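Local coordinates for sugar kinase, pfkB family (PDB 2AJR), which probably transfers a phosphate from ATP to a phosphorylated sugar, perhaps fructose 1-phosphate, at residues G154-G159 with G163-L168; R138-T143 with V150-S155. All coordinates share one frame; numbering follows the deposited sequence.

Overall arrangement
Both contacts lie in the alpha-beta-alpha run that leads from helix 130-144 through strand 149-153 to helix 164-174. Contact 2 comes first in the chain and is the more fully buried one: all its touching residues are buried, and it seats the helix against the parallel part of the large mixed sheet. Contact 1 follows where the strand has ended and joins the loop to the start of the next helix; one of its touching residues is partly exposed. Neither has a hydrogen bond between its segments. Contact 1 is aliphatic and sulfur packing, contact 2 a phenol edge against methyls. They share Gly154 and Ser155, and they meet at Tyr140 and Leu168.

Contact 1 (G154-G159 with G163-L168); sequences GSIPPG and GICNEL
In this ribokinase-type alpha/beta fold, the loop that leaves strand 149-153 is held to the start of helix 164-174 by Ile156 meeting Ile164 and Cys165. The contact is small and wholly apolar. The delta methyl of Ile156 does the touching. Ile156 CD1 lies 3.9 Å from Cys165 SG. The same CD1 is 4.2 Å from Ile164 CG2, the branch methyl of that side chain. One methyl therefore rests against two successive residues near the start of the helix. Ile156 CG1 stands beside the backbone N and anti to the carbonyl carbon (chi1 -71°). This sends CG1 toward the helix, and CD1 continues from there to the two side chains. Cys165 turns its sulfur the same way, with chi1 -64°, and SG faces the loop. The backbones stay well apart: Ile156 CA and Cys165 CA are 8.8 Å from each other. Side chains alone bridge the gap.

More apolar groups close in around the contact. Leu187 of helix 185-193 and Leu19 pack on Ile156, while Ile191 packs on Cys165 and Val133 of helix 130-144 on Ile164. Where the loop leaves the strand, Gly154 O is hydrogen-bonded to Gln183 NE2. The arrangement is that of a strand-loop-helix connection at the C-terminal end of a parallel strand in a Rossmann-like sheet.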
# COMPACT_ATOMS: atom_id res chain seq x y z
N GLY A 154 21.37 0.38 -3.07
CA GLY A 154 20.09 -0.27 -2.89
C GLY A 154 20.01 -1.60 -3.61
O GLY A 154 20.95 -2.04 -4.26
N SER A 155 18.85 -2.22 -3.51
CA SER A 155 18.64 -3.55 -4.02
C SER A 155 18.55 -3.64 -5.55
O SER A 155 18.40 -2.64 -6.24
CB SER A 155 17.34 -4.10 -3.43
OG SER A 155 16.22 -3.30 -3.82
N ILE A 156 18.61 -4.89 -6.01
CA ILE A 156 18.48 -5.32 -7.39
C ILE A 156 17.06 -5.84 -7.52
O ILE A 156 16.57 -6.48 -6.60
CB ILE A 156 19.46 -6.51 -7.65
CG1 ILE A 156 20.91 -6.03 -7.68
CG2 ILE A 156 19.17 -7.23 -8.95
CD1 ILE A 156 21.05 -4.62 -8.20
N PRO A 157 16.38 -5.58 -8.65
CA PRO A 157 15.09 -6.22 -8.84
C PRO A 157 15.27 -7.66 -9.29
O PRO A 157 16.33 -8.01 -9.78
CB PRO A 157 14.44 -5.38 -9.94
CG PRO A 157 15.58 -4.92 -10.76
CD PRO A 157 16.72 -4.70 -9.79
N PRO A 158 14.25 -8.51 -9.09
CA PRO A 158 14.30 -9.90 -9.52
C PRO A 158 14.59 -10.05 -11.01
O PRO A 158 14.13 -9.25 -11.82
CB PRO A 158 12.89 -10.44 -9.21
CG PRO A 158 12.32 -9.54 -8.25
CD PRO A 158 13.01 -8.21 -8.36
N GLY A 159 15.35 -11.09 -11.36
CA GLY A 159 15.67 -11.38 -12.75
C GLY A 159 16.98 -10.77 -13.21
O GLY A 159 17.44 -11.04 -14.32
N GLY A 163 25.79 -10.20 -10.30
CA GLY A 163 27.06 -9.71 -10.84
C GLY A 163 27.03 -8.33 -11.48
O GLY A 163 28.08 -7.72 -11.70
N ILE A 164 25.83 -7.83 -11.79
CA ILE A 164 25.70 -6.55 -12.48
C ILE A 164 26.41 -5.41 -11.73
O ILE A 164 27.08 -4.59 -12.36
CB ILE A 164 24.23 -6.15 -12.76
CG1 ILE A 164 24.19 -5.05 -13.82
CG2 ILE A 164 23.50 -5.71 -11.46
CD1 ILE A 164 22.82 -4.53 -14.12
N CYS A 165 26.29 -5.38 -10.41
CA CYS A 165 26.95 -4.34 -9.61
C CYS A 165 28.45 -4.31 -9.79
O CYS A 165 29.08 -3.25 -9.74
CB CYS A 165 26.66 -4.54 -8.13
SG CYS A 165 24.93 -4.35 -7.78
N ASN A 166 29.04 -5.48 -9.96
CA ASN A 166 30.45 -5.55 -10.25
C ASN A 166 30.69 -4.85 -11.59
O ASN A 166 31.58 -4.02 -11.69
CB ASN A 166 30.92 -7.01 -10.28
CG ASN A 166 32.40 -7.13 -10.37
OD1 ASN A 166 33.00 -6.81 -11.40
ND2 ASN A 166 33.02 -7.59 -9.29
N GLU A 167 29.88 -5.16 -12.60
CA GLU A 167 30.11 -4.58 -13.92
C GLU A 167 29.98 -3.07 -13.85
O GLU A 167 30.74 -2.36 -14.48
CB GLU A 167 29.17 -5.17 -14.99
CG GLU A 167 29.62 -4.94 -16.44
N LEU A 168 29.03 -2.59 -13.05
CA LEU A 168 28.77 -1.15 -12.95
C LEU A 168 29.93 -0.39 -12.33
O LEU A 168 30.25 0.72 -12.77
CB LEU A 168 27.51 -0.89 -12.12
CG LEU A 168 26.23 -1.32 -12.82
CD1 LEU A 168 25.04 -1.20 -11.89
CD2 LEU A 168 26.02 -0.53 -14.10

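Contact 2 (R138-T143 with V150-S155); sequences RRYKMT and VVISGS
Tyr140 points the phenol end of its ring at Val150 and Ile152, and its side chain crosses both of theirs at about a right angle. This is helix-on-sheet packing in the three-layer alpha/beta fold: helix 130-144 lies against strand 149-153, an inner strand of the large sheet. Val150 and Ile152 are two residues apart on the strand, and both start their side chains toward the helix. Val150 meets the edge of the ring, near its plane. Its CG2 methyl is 4.1 Å from Tyr140 CE1. The same Val150 CG2 is 4.0 Å from Tyr140 OH. Ile152 comes to the same oxygen from farther along the strand, with CD1 at 4.0 Å from Tyr140 OH. The tyrosine reaches the strand because its CG is anti to the backbone N (chi1 178°).

The hydroxyl is not left to methyls alone. It also hydrogen-bonds to Leu168 O of helix 164-174, so this buried polar atom has a partner. Leu15 and Val17 of strand 14-18 and Leu171 and Ala172 of helix 164-174 add to the apolar surroundings of the ring. One turn on along the helix, Thr143 OG1 donates to Arg139 O at 2.8 Å. That carbonyl oxygen also takes the helical bond from Thr143 N, at 3.1 Å, and the two donors reach it from opposite faces of the carbonyl plane.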
# COMPACT_ATOMS: atom_id res chain seq x y z
N ARG A 138 23.97 -0.18 -21.63
CA ARG A 138 24.30 0.64 -22.78
C ARG A 138 24.11 2.13 -22.46
O ARG A 138 24.95 2.96 -22.83
CB ARG A 138 23.42 0.18 -23.94
CG ARG A 138 23.99 0.34 -25.33
CD ARG A 138 23.78 1.73 -25.85
NE ARG A 138 23.16 1.71 -27.17
CZ ARG A 138 21.85 1.63 -27.41
NH1 ARG A 138 20.96 1.56 -26.42
NH2 ARG A 138 21.42 1.62 -28.65
N ARG A 139 23.04 2.48 -21.75
CA ARG A 139 22.81 3.86 -21.32
C ARG A 139 23.75 4.28 -20.20
O ARG A 139 24.15 5.44 -20.11
CB ARG A 139 21.41 4.04 -20.77
CG ARG A 139 20.34 4.05 -21.79
CD ARG A 139 19.09 4.66 -21.17
NE ARG A 139 18.01 4.72 -22.14
CZ ARG A 139 16.73 4.82 -21.84
NH1 ARG A 139 16.32 4.89 -20.59
NH2 ARG A 139 15.84 4.85 -22.82
N TYR A 140 24.03 3.33 -19.31
CA TYR A 140 24.95 3.57 -18.20
C TYR A 140 26.32 4.01 -18.74
O TYR A 140 26.86 5.03 -18.30
CB TYR A 140 25.07 2.32 -17.32
CG TYR A 140 26.04 2.45 -16.16
CD1 TYR A 140 25.71 3.17 -15.02
CD2 TYR A 140 27.30 1.86 -16.21
CE1 TYR A 140 26.60 3.29 -13.95
CE2 TYR A 140 28.20 1.98 -15.16
CZ TYR A 140 27.85 2.69 -14.03
OH TYR A 140 28.76 2.79 -12.99
N LYS A 141 26.85 3.26 -19.70
CA LYS A 141 28.15 3.59 -20.32
C LYS A 141 28.14 4.99 -20.89
O LYS A 141 29.08 5.74 -20.71
CB LYS A 141 28.51 2.59 -21.43
CG LYS A 141 28.87 1.21 -20.91
CD LYS A 141 28.86 0.15 -22.01
CE LYS A 141 29.03 -1.27 -21.42
NZ LYS A 141 28.47 -2.33 -22.31
N MSE A 142 27.05 5.36 -21.55
CA MSE A 142 27.00 6.65 -22.19
C MSE A 142 27.03 7.77 -21.17
O MSE A 142 27.77 8.73 -21.33
CB MSE A 142 25.78 6.74 -23.11
CG MSE A 142 25.96 5.86 -24.34
SE MSE A 142 24.38 5.67 -25.50
CE MSE A 142 25.28 4.71 -27.01
N THR A 143 26.29 7.62 -20.09
CA THR A 143 26.22 8.66 -19.09
C THR A 143 27.55 8.89 -18.33
O THR A 143 27.80 9.99 -17.83
CB THR A 143 25.11 8.32 -18.10
OG1 THR A 143 23.94 7.92 -18.84
CG2 THR A 143 24.78 9.52 -17.23
N VAL A 150 29.80 8.58 -9.48
CA VAL A 150 28.60 7.75 -9.56
C VAL A 150 28.25 7.14 -8.19
O VAL A 150 29.14 6.82 -7.40
CB VAL A 150 28.79 6.60 -10.58
CG1 VAL A 150 29.82 5.58 -10.08
CG2 VAL A 150 27.47 5.90 -10.88
N VAL A 151 26.95 7.00 -7.94
CA VAL A 151 26.43 6.40 -6.72
C VAL A 151 25.57 5.21 -7.09
O VAL A 151 24.57 5.38 -7.78
CB VAL A 151 25.54 7.35 -5.93
CG1 VAL A 151 24.97 6.64 -4.70
CG2 VAL A 151 26.32 8.61 -5.56
N ILE A 152 25.97 4.03 -6.63
CA ILE A 152 25.24 2.80 -6.90
C ILE A 152 24.76 2.26 -5.57
O ILE A 152 25.56 1.79 -4.77
CB ILE A 152 26.13 1.73 -7.54
CG1 ILE A 152 26.67 2.21 -8.89
CG2 ILE A 152 25.32 0.45 -7.72
CD1 ILE A 152 28.09 1.77 -9.16
N SER A 153 23.46 2.34 -5.31
CA SER A 153 22.97 1.90 -4.01
C SER A 153 21.61 1.22 -4.07
O SER A 153 20.83 1.43 -5.00
CB SER A 153 22.98 3.05 -3.01
OG SER A 153 22.13 4.08 -3.43
N GLY A 154 21.37 0.38 -3.07
CA GLY A 154 20.09 -0.27 -2.89
C GLY A 154 20.01 -1.60 -3.61
O GLY A 154 20.95 -2.04 -4.26
N SER A 155 18.85 -2.22 -3.51
CA SER A 155 18.64 -3.55 -4.02
C SER A 155 18.55 -3.64 -5.55
O SER A 155 18.40 -2.64 -6.24
CB SER A 155 17.34 -4.10 -3.43
OG SER A 155 16.22 -3.30 -3.82